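Local coordinates for type III secretion system effector protein ExoU (Pseudomonas fluorescens, PDB 4QMK), which is a secreted effector toxin with a patatin-like phospholipase domain, probably cleaving host membrane phospholipids, and a region that binds phosphatidylinositol 4,5-bisphosphate at the plasma membrane, at residues A[65-70]-A[96-101]; A[254-259]-A[581-586]; A[325-330]-A[446-451]. All coordinates share one frame; numbering follows the deposited sequence.

Interaction 1 (A[65-70]-A[96-101]); sequences PPAHLV and GVKVVS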
ATOM      1  N   PRO A  65      -8.429  -7.950  34.435  1.00 36.81           N
ATOM      2  CA  PRO A  65      -9.222  -6.791  34.092  1.00 38.57           C
ATOM      3  C   PRO A  65      -9.291  -6.678  32.540  1.00 37.46           C
ATOM      4  O   PRO A  65      -8.481  -7.302  31.855  1.00 34.38           O
ATOM      5  CB  PRO A  65      -8.444  -5.643  34.731  1.00 39.50           C
ATOM      6  CG  PRO A  65      -7.038  -6.079  34.593  1.00 40.97           C
ATOM      7  CD  PRO A  65      -7.043  -7.580  34.759  1.00 39.10           C
ATOM      8  N   PRO A  66     -10.254  -5.895  31.999  1.00 35.03           N
ATOM      9  CA  PRO A  66     -10.459  -5.827  30.550  1.00 34.94           C
ATOM     10  C   PRO A  66      -9.303  -5.303  29.721  1.00 33.02           C
ATOM     11  O   PRO A  66      -8.770  -4.258  30.016  1.00 35.38           O
ATOM     12  CB  PRO A  66     -11.646  -4.898  30.399  1.00 33.90           C
ATOM     13  CG  PRO A  66     -12.380  -5.042  31.664  1.00 34.71           C
ATOM     14  CD  PRO A  66     -11.335  -5.234  32.728  1.00 33.90           C
ATOM     15  N   ALA A  67      -8.922  -6.091  28.709  1.00 30.40           N
ATOM     16  CA  ALA A  67      -7.902  -5.725  27.733  1.00 29.01           C
ATOM     17  C   ALA A  67      -8.530  -5.319  26.377  1.00 26.68           C
ATOM     18  O   ALA A  67      -7.925  -4.599  25.591  1.00 27.98           O
ATOM     19  CB  ALA A  67      -6.956  -6.881  27.526  1.00 27.27           C
ATOM     20  N   HIS A  68      -9.742  -5.765  26.116  1.00 23.72           N
ATOM     21  CA  HIS A  68     -10.406  -5.419  24.888  1.00 25.30           C
ATOM     22  C   HIS A  68     -11.799  -4.808  25.200  1.00 23.41           C
ATOM     23  O   HIS A  68     -12.592  -5.380  25.912  1.00 23.30           O
ATOM     24  CB  HIS A  68     -10.479  -6.702  24.054  1.00 26.25           C
ATOM     25  CG  HIS A  68     -11.010  -6.521  22.678  1.00 28.24           C
ATOM     26  ND1 HIS A  68     -11.208  -7.577  21.820  1.00 32.87           N
ATOM     27  CD2 HIS A  68     -11.390  -5.419  22.000  1.00 31.83           C
ATOM     28  CE1 HIS A  68     -11.676  -7.129  20.666  1.00 32.65           C
ATOM     29  NE2 HIS A  68     -11.820  -5.824  20.756  1.00 29.34           N
ATOM     30  N   LEU A  69     -12.066  -3.629  24.706  1.00 23.31           N
ATOM     31  CA  LEU A  69     -13.373  -2.974  24.894  1.00 24.15           C
ATOM     32  C   LEU A  69     -14.079  -3.084  23.558  1.00 22.27           C
ATOM     33  O   LEU A  69     -13.534  -2.665  22.526  1.00 22.02           O
ATOM     34  CB  LEU A  69     -13.177  -1.524  25.282  1.00 25.31           C
ATOM     35  CG  LEU A  69     -14.391  -0.636  25.435  1.00 27.86           C
ATOM     36  CD1 LEU A  69     -15.408  -1.169  26.443  1.00 29.57           C
ATOM     37  CD2 LEU A  69     -13.910   0.736  25.901  1.00 28.15           C
ATOM     38  N   VAL A  70     -15.250  -3.698  23.540  1.00 20.09           N
ATOM     39  CA  VAL A  70     -15.963  -3.861  22.284  1.00 20.05           C
ATOM     40  C   VAL A  70     -17.236  -3.062  22.342  1.00 20.56           C
ATOM     41  O   VAL A  70     -18.068  -3.322  23.202  1.00 20.15           O
ATOM     42  CB  VAL A  70     -16.349  -5.362  22.035  1.00 19.59           C
ATOM     43  CG1 VAL A  70     -17.057  -5.522  20.716  1.00 18.99           C
ATOM     44  CG2 VAL A  70     -15.104  -6.257  22.056  1.00 20.05           C
ATOM     45  N   GLY A  96      -5.473  -0.166  31.297  1.00 35.62           N
ATOM     46  CA  GLY A  96      -5.103  -1.469  30.826  1.00 35.41           C
ATOM     47  C   GLY A  96      -5.887  -2.001  29.645  1.00 39.49           C
ATOM     48  O   GLY A  96      -5.668  -3.151  29.239  1.00 43.45           O
ATOM     49  N   VAL A  97      -6.842  -1.218  29.128  1.00 37.62           N
ATOM     50  CA  VAL A  97      -7.502  -1.582  27.915  1.00 35.44           C
ATOM     51  C   VAL A  97      -6.437  -1.445  26.833  1.00 32.64           C
ATOM     52  O   VAL A  97      -5.731  -0.498  26.809  1.00 31.64           O
ATOM     53  CB  VAL A  97      -8.709  -0.656  27.602  1.00 36.13           C
ATOM     54  CG1 VAL A  97      -9.218  -0.938  26.214  1.00 35.98           C
ATOM     55  CG2 VAL A  97      -9.836  -0.861  28.605  1.00 34.86           C
ATOM     56  N   LYS A  98      -6.334  -2.404  25.936  1.00 33.24           N
ATOM     57  CA  LYS A  98      -5.316  -2.376  24.876  1.00 34.24           C
ATOM     58  C   LYS A  98      -5.867  -2.135  23.474  1.00 31.61           C
ATOM     59  O   LYS A  98      -5.181  -1.636  22.616  1.00 32.12           O
ATOM     60  CB  LYS A  98      -4.619  -3.723  24.816  1.00 34.49           C
ATOM     61  CG  LYS A  98      -3.962  -4.160  26.084  1.00 37.40           C
ATOM     62  CD  LYS A  98      -2.859  -3.193  26.490  1.00 40.41           C
ATOM     63  CE  LYS A  98      -2.073  -3.772  27.655  1.00 42.74           C
ATOM     64  NZ  LYS A  98      -1.022  -2.837  28.075  1.00 48.31           N
ATOM     65  N   VAL A  99      -7.077  -2.589  23.230  1.00 29.49           N
ATOM     66  CA  VAL A  99      -7.634  -2.544  21.921  1.00 28.43           C
ATOM     67  C   VAL A  99      -9.074  -2.138  22.078  1.00 30.50           C
ATOM     68  O   VAL A  99      -9.792  -2.636  22.969  1.00 32.25           O
ATOM     69  CB  VAL A  99      -7.644  -3.943  21.310  1.00 28.22           C
ATOM     70  CG1 VAL A  99      -7.978  -3.885  19.840  1.00 28.30           C
ATOM     71  CG2 VAL A  99      -6.316  -4.618  21.506  1.00 29.07           C
ATOM     72  N   VAL A 100      -9.518  -1.241  21.231  1.00 30.13           N
ATOM     73  CA  VAL A 100     -10.897  -0.855  21.273  1.00 30.06           C
ATOM     74  C   VAL A 100     -11.543  -1.222  19.948  1.00 27.33           C
ATOM     75  O   VAL A 100     -11.032  -0.854  18.897  1.00 26.31           O
ATOM     76  CB  VAL A 100     -11.033   0.645  21.518  1.00 30.03           C
ATOM     77  CG1 VAL A 100     -12.512   1.017  21.611  1.00 29.97           C
ATOM     78  CG2 VAL A 100     -10.295   0.999  22.780  1.00 30.95           C
ATOM     79  N   SER A 101     -12.661  -1.930  20.000  1.00 24.63           N
ATOM     80  CA  SER A 101     -13.369  -2.244  18.764  1.00 24.95           C
ATOM     81  C   SER A 101     -14.694  -1.562  18.727  1.00 24.49           C
ATOM     82  O   SER A 101     -15.406  -1.474  19.740  1.00 24.51           O
ATOM     83  CB  SER A 101     -13.587  -3.734  18.646  1.00 23.94           C
ATOM     84  OG  SER A 101     -12.336  -4.376  18.601  1.00 24.60           O
TER
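Backbone hydrogen bonds join A67 and L69 to K98, V99 and S101, pairing H68-V70 in parallel with V99-S101. L69 is bonded through both backbone N and O: N donates to V99 O at 3.0 Å, and O accepts from S101 N at 2.8 Å. Where the pairing begins, A67 O takes two donors, K98 N at 2.7 Å and V99 N at 3.2 Å; V99 N lies nearly along the C=O axis, while K98 N approaches tilted from the carbonyl plane.

The imidazole of H68, with CG anti to the backbone N (chi1 -174°), lies on the face of the sheet that also carries V99 and S101, and presents NE2 to S101 OG at 2.6 Å. The hydroxyl sits at the ring edge, near its plane, and V70 CG2 packs on one face of the ring.

Apolar contact is modest: L69 CB meets V97 CG1 at 4.1 Å, and L69 also touches M84 and L88 of helix 81-90, the helix of this beta-alpha-beta crossover. On its other edge, strand 68-72 pairs with strand 332-337.

Strand 99-103 leads into G102, S104 and G106, a GxSxG pattern consistent with the nucleophile elbow of patatin-like phospholipases. The H68-S101 bond thus places an imidazole and a hydroxyl in contact just before that turn, joining the two strands through side chains as well as backbone.

Interaction 2 (A[254-259]-A[581-586]); sequences RPQLVV and IYPSLY
R254, P255 and L257 meet Y582, P583, S584 and Y586 where an edge strand of the patatin-like alpha/beta sheet receives the end of helix 555-585. This is strand-on-helix packing: the short axes approach to 6.7 Å and run roughly antiparallel, at 152°.

R254 begins the contact. Its CB lies 4.2 Å from P583 CB, and the chain then bends at chi3 (81°), after which NH2 makes a weak, poorly directed bond to S584 OG at 3.1 Å. The guanidinium is poorly ordered; P583 O and S584 CA lie over one of its faces. T640 OG1 bonds to both R254 NH2 and S584 OG, so the weak pair belongs to a small polar cluster.

P255 meets Y582 and P583 of the helix and Y586 just past its end. Its CB touches Y582 CE2, its CG meets Y586 CB at 3.7 Å, and its carbonyl O rests against the ring of P583, 3.3 Å from P583 CB. Proline at 583 has no N-H to give to the preceding helical turn, and the helix is kinked there.

Q256 starts out away from the helix, but a bend at chi2 (-88°) carries CD back, and NE2 comes within 3.7 Å of P583 CG. Its OE1 bonds to R157 instead.

L257 ends the contact on the ring of Y582, which also touches T248 of the adjacent strand 242-251. The two side chains cross at about a right angle in a CH-pi contact: L257 CD2 stands 3.3 Å from the centroid of the Y582 ring, almost on the ring normal.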
ATOM      1  N   ARG A 254     -26.017 -10.669  -0.146  1.00 45.35           N
ATOM      2  CA  ARG A 254     -25.299 -11.400   0.902  1.00 42.67           C
ATOM      3  C   ARG A 254     -24.642 -10.406   1.887  1.00 37.42           C
ATOM      4  O   ARG A 254     -24.036  -9.443   1.469  1.00 34.94           O
ATOM      5  CB  ARG A 254     -24.226 -12.283   0.258  1.00 45.51           C
ATOM      6  CG  ARG A 254     -24.809 -13.330  -0.649  1.00 57.80           C
ATOM      7  CD  ARG A 254     -23.927 -13.743  -1.829  1.00 68.91           C
ATOM      8  NE  ARG A 254     -22.884 -14.713  -1.495  1.00 85.82           N
ATOM      9  CZ  ARG A 254     -23.001 -16.032  -1.649  1.00 94.86           C
ATOM     10  NH1 ARG A 254     -24.123 -16.575  -2.132  1.00 97.57           N
ATOM     11  NH2 ARG A 254     -21.983 -16.813  -1.321  1.00 97.93           N
ATOM     12  N   PRO A 255     -24.728 -10.679   3.185  1.00 32.64           N
ATOM     13  CA  PRO A 255     -23.987  -9.890   4.130  1.00 31.36           C
ATOM     14  C   PRO A 255     -22.491 -10.143   4.065  1.00 30.69           C
ATOM     15  O   PRO A 255     -22.065 -11.300   3.851  1.00 30.58           O
ATOM     16  CB  PRO A 255     -24.521 -10.364   5.490  1.00 31.54           C
ATOM     17  CG  PRO A 255     -24.961 -11.766   5.241  1.00 33.16           C
ATOM     18  CD  PRO A 255     -25.462 -11.782   3.826  1.00 33.72           C
ATOM     19  N   GLN A 256     -21.722  -9.065   4.263  1.00 28.42           N
ATOM     20  CA  GLN A 256     -20.250  -9.110   4.340  1.00 29.36           C
ATOM     21  C   GLN A 256     -19.751  -8.390   5.555  1.00 25.79           C
ATOM     22  O   GLN A 256     -20.152  -7.289   5.790  1.00 23.60           O
ATOM     23  CB  GLN A 256     -19.575  -8.422   3.151  1.00 30.64           C
ATOM     24  CG  GLN A 256     -19.753  -9.118   1.840  1.00 36.11           C
ATOM     25  CD  GLN A 256     -18.714 -10.182   1.513  1.00 37.17           C
ATOM     26  OE1 GLN A 256     -18.630 -10.567   0.380  1.00 40.51           O
ATOM     27  NE2 GLN A 256     -17.893 -10.601   2.474  1.00 40.42           N
ATOM     28  N   LEU A 257     -18.870  -9.028   6.305  1.00 26.28           N
ATOM     29  CA  LEU A 257     -18.196  -8.376   7.389  1.00 28.33           C
ATOM     30  C   LEU A 257     -17.114  -7.492   6.809  1.00 26.74           C
ATOM     31  O   LEU A 257     -16.219  -7.966   6.103  1.00 25.57           O
ATOM     32  CB  LEU A 257     -17.436  -9.320   8.290  1.00 32.52           C
ATOM     33  CG  LEU A 257     -17.918  -9.994   9.554  1.00 37.40           C
ATOM     34  CD1 LEU A 257     -18.816  -9.033  10.308  1.00 40.71           C
ATOM     35  CD2 LEU A 257     -18.585 -11.323   9.347  1.00 40.96           C
ATOM     36  N   VAL A 258     -17.182  -6.214   7.120  1.00 26.15           N
ATOM     37  CA  VAL A 258     -16.153  -5.294   6.722  1.00 27.55           C
ATOM     38  C   VAL A 258     -15.271  -5.071   7.951  1.00 27.06           C
ATOM     39  O   VAL A 258     -15.783  -4.929   9.056  1.00 32.05           O
ATOM     40  CB  VAL A 258     -16.779  -4.000   6.270  1.00 29.64           C
ATOM     41  CG1 VAL A 258     -15.738  -3.004   5.838  1.00 30.87           C
ATOM     42  CG2 VAL A 258     -17.737  -4.282   5.153  1.00 34.31           C
ATOM     43  N   VAL A 259     -13.958  -5.073   7.785  1.00 26.66           N
ATOM     44  CA  VAL A 259     -13.037  -4.907   8.941  1.00 25.32           C
ATOM     45  C   VAL A 259     -11.838  -4.015   8.621  1.00 23.64           C
ATOM     46  O   VAL A 259     -11.060  -4.288   7.703  1.00 24.26           O
ATOM     47  CB  VAL A 259     -12.500  -6.288   9.400  1.00 26.09           C
ATOM     48  CG1 VAL A 259     -11.534  -6.149  10.570  1.00 25.72           C
ATOM     49  CG2 VAL A 259     -13.656  -7.220   9.734  1.00 25.07           C
ATOM     50  N   ILE A 581     -17.710 -18.480   4.170  1.00 24.61           N
ATOM     51  CA  ILE A 581     -18.856 -19.092   4.785  1.00 22.79           C
ATOM     52  C   ILE A 581     -19.897 -18.112   5.270  1.00 24.69           C
ATOM     53  O   ILE A 581     -21.088 -18.247   4.918  1.00 26.57           O
ATOM     54  CB  ILE A 581     -18.443 -20.007   5.885  1.00 21.17           C
ATOM     55  CG1 ILE A 581     -17.704 -21.203   5.270  1.00 21.56           C
ATOM     56  CG2 ILE A 581     -19.672 -20.511   6.587  1.00 21.80           C
ATOM     57  CD1 ILE A 581     -17.090 -22.123   6.299  1.00 21.28           C
ATOM     58  N   TYR A 582     -19.454 -17.115   6.039  1.00 25.78           N
ATOM     59  CA  TYR A 582     -20.331 -16.131   6.616  1.00 27.72           C
ATOM     60  C   TYR A 582     -21.400 -15.592   5.613  1.00 24.55           C
ATOM     61  O   TYR A 582     -22.561 -15.734   5.850  1.00 22.37           O
ATOM     62  CB  TYR A 582     -19.529 -15.009   7.238  1.00 33.71           C
ATOM     63  CG  TYR A 582     -20.407 -13.898   7.791  1.00 42.46           C
ATOM     64  CD1 TYR A 582     -21.101 -14.061   8.994  1.00 50.89           C
ATOM     65  CD2 TYR A 582     -20.624 -12.733   7.077  1.00 46.94           C
ATOM     66  CE1 TYR A 582     -21.960 -13.067   9.480  1.00 54.98           C
ATOM     67  CE2 TYR A 582     -21.484 -11.741   7.556  1.00 50.39           C
ATOM     68  CZ  TYR A 582     -22.130 -11.914   8.766  1.00 50.73           C
ATOM     69  OH  TYR A 582     -22.944 -10.947   9.268  1.00 55.30           O
ATOM     70  N   PRO A 583     -20.993 -15.043   4.487  1.00 23.48           N
ATOM     71  CA  PRO A 583     -21.952 -14.570   3.506  1.00 25.82           C
ATOM     72  C   PRO A 583     -22.932 -15.586   2.963  1.00 26.98           C
ATOM     73  O   PRO A 583     -24.070 -15.173   2.690  1.00 27.42           O
ATOM     74  CB  PRO A 583     -21.103 -14.075   2.369  1.00 24.33           C
ATOM     75  CG  PRO A 583     -19.835 -13.748   2.998  1.00 25.10           C
ATOM     76  CD  PRO A 583     -19.633 -14.720   4.094  1.00 25.39           C
ATOM     77  N   SER A 584     -22.523 -16.856   2.774  1.00 26.43           N
ATOM     78  CA  SER A 584     -23.443 -17.883   2.265  1.00 27.31           C
ATOM     79  C   SER A 584     -24.398 -18.291   3.355  1.00 28.61           C
ATOM     80  O   SER A 584     -25.594 -18.456   3.139  1.00 29.90           O
ATOM     81  CB  SER A 584     -22.715 -19.175   1.910  1.00 32.88           C
ATOM     82  OG  SER A 584     -22.368 -19.308   0.545  1.00 40.97           O
ATOM     83  N   LEU A 585     -23.838 -18.491   4.540  1.00 28.19           N
ATOM     84  CA  LEU A 585     -24.596 -19.017   5.660  1.00 28.43           C
ATOM     85  C   LEU A 585     -25.690 -18.087   6.056  1.00 28.94           C
ATOM     86  O   LEU A 585     -26.776 -18.532   6.319  1.00 30.64           O
ATOM     87  CB  LEU A 585     -23.633 -19.295   6.818  1.00 29.25           C
ATOM     88  CG  LEU A 585     -24.168 -19.923   8.109  1.00 31.46           C
ATOM     89  CD1 LEU A 585     -24.912 -21.194   7.836  1.00 31.19           C
ATOM     90  CD2 LEU A 585     -23.014 -20.202   9.072  1.00 32.40           C
ATOM     91  N   TYR A 586     -25.419 -16.782   6.050  1.00 29.94           N
ATOM     92  CA  TYR A 586     -26.427 -15.793   6.417  1.00 34.24           C
ATOM     93  C   TYR A 586     -27.137 -15.168   5.234  1.00 34.14           C
ATOM     94  O   TYR A 586     -27.750 -14.146   5.352  1.00 36.58           O
ATOM     95  CB  TYR A 586     -25.791 -14.721   7.281  1.00 35.99           C
ATOM     96  CG  TYR A 586     -25.395 -15.335   8.575  1.00 38.26           C
ATOM     97  CD1 TYR A 586     -26.327 -15.628   9.550  1.00 40.41           C
ATOM     98  CD2 TYR A 586     -24.112 -15.715   8.787  1.00 43.72           C
ATOM     99  CE1 TYR A 586     -25.956 -16.238  10.735  1.00 41.59           C
ATOM    100  CE2 TYR A 586     -23.728 -16.320   9.967  1.00 47.58           C
ATOM    101  CZ  TYR A 586     -24.661 -16.563  10.936  1.00 43.77           C
ATOM    102  OH  TYR A 586     -24.248 -17.174  12.096  1.00 60.53           O
TER

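Interaction 3 (A[325-330]-A[446-451]); sequences SPLGKD and MAMDDQ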
ATOM      1  N   SER A 325      -2.225 -22.223  27.057  1.00 48.92           N
ATOM      2  CA  SER A 325      -2.552 -22.369  28.454  1.00 42.31           C
ATOM      3  C   SER A 325      -3.959 -21.953  28.836  1.00 40.78           C
ATOM      4  O   SER A 325      -4.450 -20.939  28.376  1.00 42.66           O
ATOM      5  CB  SER A 325      -1.613 -21.537  29.300  1.00 35.78           C
ATOM      6  OG  SER A 325      -2.038 -21.614  30.644  1.00 31.04           O
ATOM      7  N   PRO A 326      -4.550 -22.674  29.787  1.00 36.43           N
ATOM      8  CA  PRO A 326      -5.827 -22.244  30.252  1.00 36.15           C
ATOM      9  C   PRO A 326      -5.758 -21.037  31.219  1.00 38.89           C
ATOM     10  O   PRO A 326      -6.787 -20.451  31.532  1.00 45.17           O
ATOM     11  CB  PRO A 326      -6.381 -23.498  30.941  1.00 34.66           C
ATOM     12  CG  PRO A 326      -5.192 -24.296  31.352  1.00 33.71           C
ATOM     13  CD  PRO A 326      -4.068 -23.893  30.477  1.00 34.78           C
ATOM     14  N   LEU A 327      -4.573 -20.703  31.726  1.00 39.21           N
ATOM     15  CA  LEU A 327      -4.407 -19.560  32.654  1.00 34.30           C
ATOM     16  C   LEU A 327      -4.086 -18.298  31.904  1.00 34.18           C
ATOM     17  O   LEU A 327      -4.066 -17.226  32.485  1.00 35.74           O
ATOM     18  CB  LEU A 327      -3.297 -19.812  33.656  1.00 32.61           C
ATOM     19  CG  LEU A 327      -3.332 -21.145  34.381  1.00 30.62           C
ATOM     20  CD1 LEU A 327      -2.070 -21.312  35.197  1.00 29.41           C
ATOM     21  CD2 LEU A 327      -4.532 -21.203  35.271  1.00 29.42           C
ATOM     22  N   GLY A 328      -3.781 -18.427  30.627  1.00 40.19           N
ATOM     23  CA  GLY A 328      -3.559 -17.264  29.768  1.00 54.26           C
ATOM     24  C   GLY A 328      -4.861 -16.930  29.032  1.00 71.12           C
ATOM     25  O   GLY A 328      -5.099 -17.419  27.921  1.00 92.07           O
ATOM     26  N   LYS A 329      -5.726 -16.137  29.655  1.00 65.94           N
ATOM     27  CA  LYS A 329      -7.020 -15.818  29.064  1.00 65.40           C
ATOM     28  C   LYS A 329      -7.272 -14.345  29.083  1.00 59.42           C
ATOM     29  O   LYS A 329      -7.136 -13.714  30.110  1.00 60.50           O
ATOM     30  CB  LYS A 329      -8.140 -16.524  29.817  1.00 76.77           C
ATOM     31  CG  LYS A 329      -8.328 -17.980  29.422  1.00 92.15           C
ATOM     32  CD  LYS A 329      -9.468 -18.640  30.199  1.00 82.87           C
ATOM     33  CE  LYS A 329      -9.578 -20.133  29.877  1.00 88.03           C
ATOM     34  NZ  LYS A 329     -10.473 -20.880  30.816  1.00 86.67           N
ATOM     35  N   ASP A 330      -7.665 -13.799  27.942  1.00 58.83           N
ATOM     36  CA  ASP A 330      -7.965 -12.388  27.852  1.00 61.04           C
ATOM     37  C   ASP A 330      -9.376 -12.088  28.316  1.00 45.79           C
ATOM     38  O   ASP A 330     -10.269 -12.897  28.201  1.00 43.45           O
ATOM     39  CB  ASP A 330      -7.792 -11.899  26.421  1.00 76.19           C
ATOM     40  CG  ASP A 330      -6.343 -11.785  26.024  1.00 91.89           C
ATOM     41  OD1 ASP A 330      -5.649 -10.874  26.572  1.00 86.91           O
ATOM     42  OD2 ASP A 330      -5.915 -12.593  25.152  1.00 84.16           O
ATOM     43  N   MET A 446       4.299 -24.568  34.043  1.00 31.34           N
ATOM     44  CA  MET A 446       4.435 -24.482  32.571  1.00 31.25           C
ATOM     45  C   MET A 446       3.256 -23.739  31.937  1.00 30.66           C
ATOM     46  O   MET A 446       3.378 -23.214  30.806  1.00 30.07           O
ATOM     47  CB  MET A 446       4.550 -25.875  31.920  1.00 33.82           C
ATOM     48  CG  MET A 446       5.736 -26.723  32.336  1.00 35.74           C
ATOM     49  SD  MET A 446       7.307 -26.343  31.509  1.00 41.41           S
ATOM     50  CE  MET A 446       7.737 -24.835  32.399  1.00 41.65           C
ATOM     51  N   ALA A 447       2.115 -23.710  32.625  1.00 27.96           N
ATOM     52  CA  ALA A 447       0.966 -22.969  32.111  1.00 29.02           C
ATOM     53  C   ALA A 447       0.967 -21.465  32.433  1.00 29.58           C
ATOM     54  O   ALA A 447       0.129 -20.760  31.968  1.00 31.18           O
ATOM     55  CB  ALA A 447      -0.298 -23.596  32.653  1.00 30.37           C
ATOM     56  N   MET A 448       1.894 -20.988  33.247  1.00 34.03           N
ATOM     57  CA  MET A 448       1.923 -19.579  33.665  1.00 31.89           C
ATOM     58  C   MET A 448       2.894 -18.783  32.838  1.00 32.64           C
ATOM     59  O   MET A 448       4.003 -19.238  32.570  1.00 36.35           O
ATOM     60  CB  MET A 448       2.351 -19.456  35.116  1.00 35.33           C
ATOM     61  CG  MET A 448       1.570 -20.374  36.020  1.00 37.62           C
ATOM     62  SD  MET A 448       1.856 -20.169  37.793  1.00 40.92           S
ATOM     63  CE  MET A 448       3.589 -20.019  37.742  1.00 47.83           C
ATOM     64  N   ASP A 449       2.446 -17.633  32.354  1.00 34.58           N
ATOM     65  CA  ASP A 449       3.318 -16.700  31.600  1.00 35.07           C
ATOM     66  C   ASP A 449       4.304 -16.063  32.551  1.00 30.38           C
ATOM     67  O   ASP A 449       4.217 -16.269  33.759  1.00 28.87           O
ATOM     68  CB  ASP A 449       2.469 -15.633  30.850  1.00 40.07           C
ATOM     69  CG  ASP A 449       1.604 -14.789  31.768  1.00 39.25           C
ATOM     70  OD1 ASP A 449       2.135 -14.033  32.591  1.00 45.22           O
ATOM     71  OD2 ASP A 449       0.374 -14.852  31.640  1.00 52.29           O
ATOM     72  N   ASP A 450       5.269 -15.338  32.032  1.00 32.36           N
ATOM     73  CA  ASP A 450       6.353 -14.816  32.898  1.00 35.01           C
ATOM     74  C   ASP A 450       5.846 -13.921  33.996  1.00 35.51           C
ATOM     75  O   ASP A 450       6.253 -14.057  35.138  1.00 36.32           O
ATOM     76  CB  ASP A 450       7.409 -14.105  32.082  1.00 36.81           C
ATOM     77  CG  ASP A 450       8.214 -15.056  31.191  1.00 44.33           C
ATOM     78  OD1 ASP A 450       8.049 -16.303  31.287  1.00 47.07           O
ATOM     79  OD2 ASP A 450       9.027 -14.559  30.374  1.00 55.21           O
ATOM     80  N   GLN A 451       4.912 -13.046  33.674  1.00 37.66           N
ATOM     81  CA  GLN A 451       4.379 -12.143  34.672  1.00 44.39           C
ATOM     82  C   GLN A 451       3.738 -12.897  35.837  1.00 42.37           C
ATOM     83  O   GLN A 451       4.032 -12.630  37.012  1.00 40.39           O
ATOM     84  CB  GLN A 451       3.358 -11.201  34.051  1.00 50.17           C
ATOM     85  CG  GLN A 451       2.902 -10.108  35.004  1.00 63.43           C
ATOM     86  CD  GLN A 451       2.054  -9.039  34.318  1.00 75.82           C
ATOM     87  OE1 GLN A 451       0.925  -9.305  33.865  1.00 85.31           O
ATOM     88  NE2 GLN A 451       2.581  -7.810  34.263  1.00 73.60           N
TER
HETATM   89  O   HOH W   1      -0.748 -17.109  32.816  1.00 46.29           O
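S325 holds OG anti to its backbone N (chi1 175°), which directs the hydroxyl at A447, while L327 has CG anti to its carbonyl carbon (chi1 -49°), on the side from which CD1 reaches A447 and M448. Two unlike groups from the loop before strand 332-337 thus meet the same short turn ahead of helix 450-461.

The hydroxyl works in both directions. S325 OG donates to A447 O at 2.7 Å, in the carbonyl plane and on a lone pair, and accepts from L327 N at 2.9 Å. The second bond makes residues 325-327 an ST turn, fixing the hydroxyl against its own loop as it reaches across.

Beside this polar point the contacts between loop and turn are apolar. L327 CD1 lies 3.9 Å from A447 CB and 3.8 Å from M448 CG, and the side chains of L327 and M448 run side by side, pointing the same way. F438 of strand 434-438 touches A447, and M452 of helix 450-461 touches L327. A further neighbour, H436 of strand 434-438, touches P326 and L327.

A water makes a second link. It accepts from D449 N, donates to D449 OD2 at 2.8 Å, and donates weakly to L327 O. D449 is the N-cap of helix 450-461: its other oxygen, OD1, bonds to M452 N, so one carboxylate divides its oxygens between the helix start and the water.

The chemistry implies a directional join of small area. One serine hydroxyl, held by a donor and an acceptor, joins loop and turn; the leucine adds nonpolar contact beside it, and the water links the capping aspartate to the loop only weakly, through L327 O.

In the fold
Interactions 1 and 2 reach the same mixed sheet: interaction 1 pairs two of its inner strands, with its centre about 9 Å from the centre of the chain, whereas interaction 2 lays one of its outermost strands, 254-260, against a helix from the C-terminal region. Interaction 3 lies on the other side of the chain's centre from interaction 2, with about 17 Å between their nearest atoms, and involves the loop leading into strand 332-337. The chemistry changes accordingly, from repeated backbone bonds in interaction 1 to proline and aromatic packing in interaction 2 and a single serine bond with a bridging water in interaction 3. Interactions 2 and 3 are mainly buried; interaction 1 is partly so.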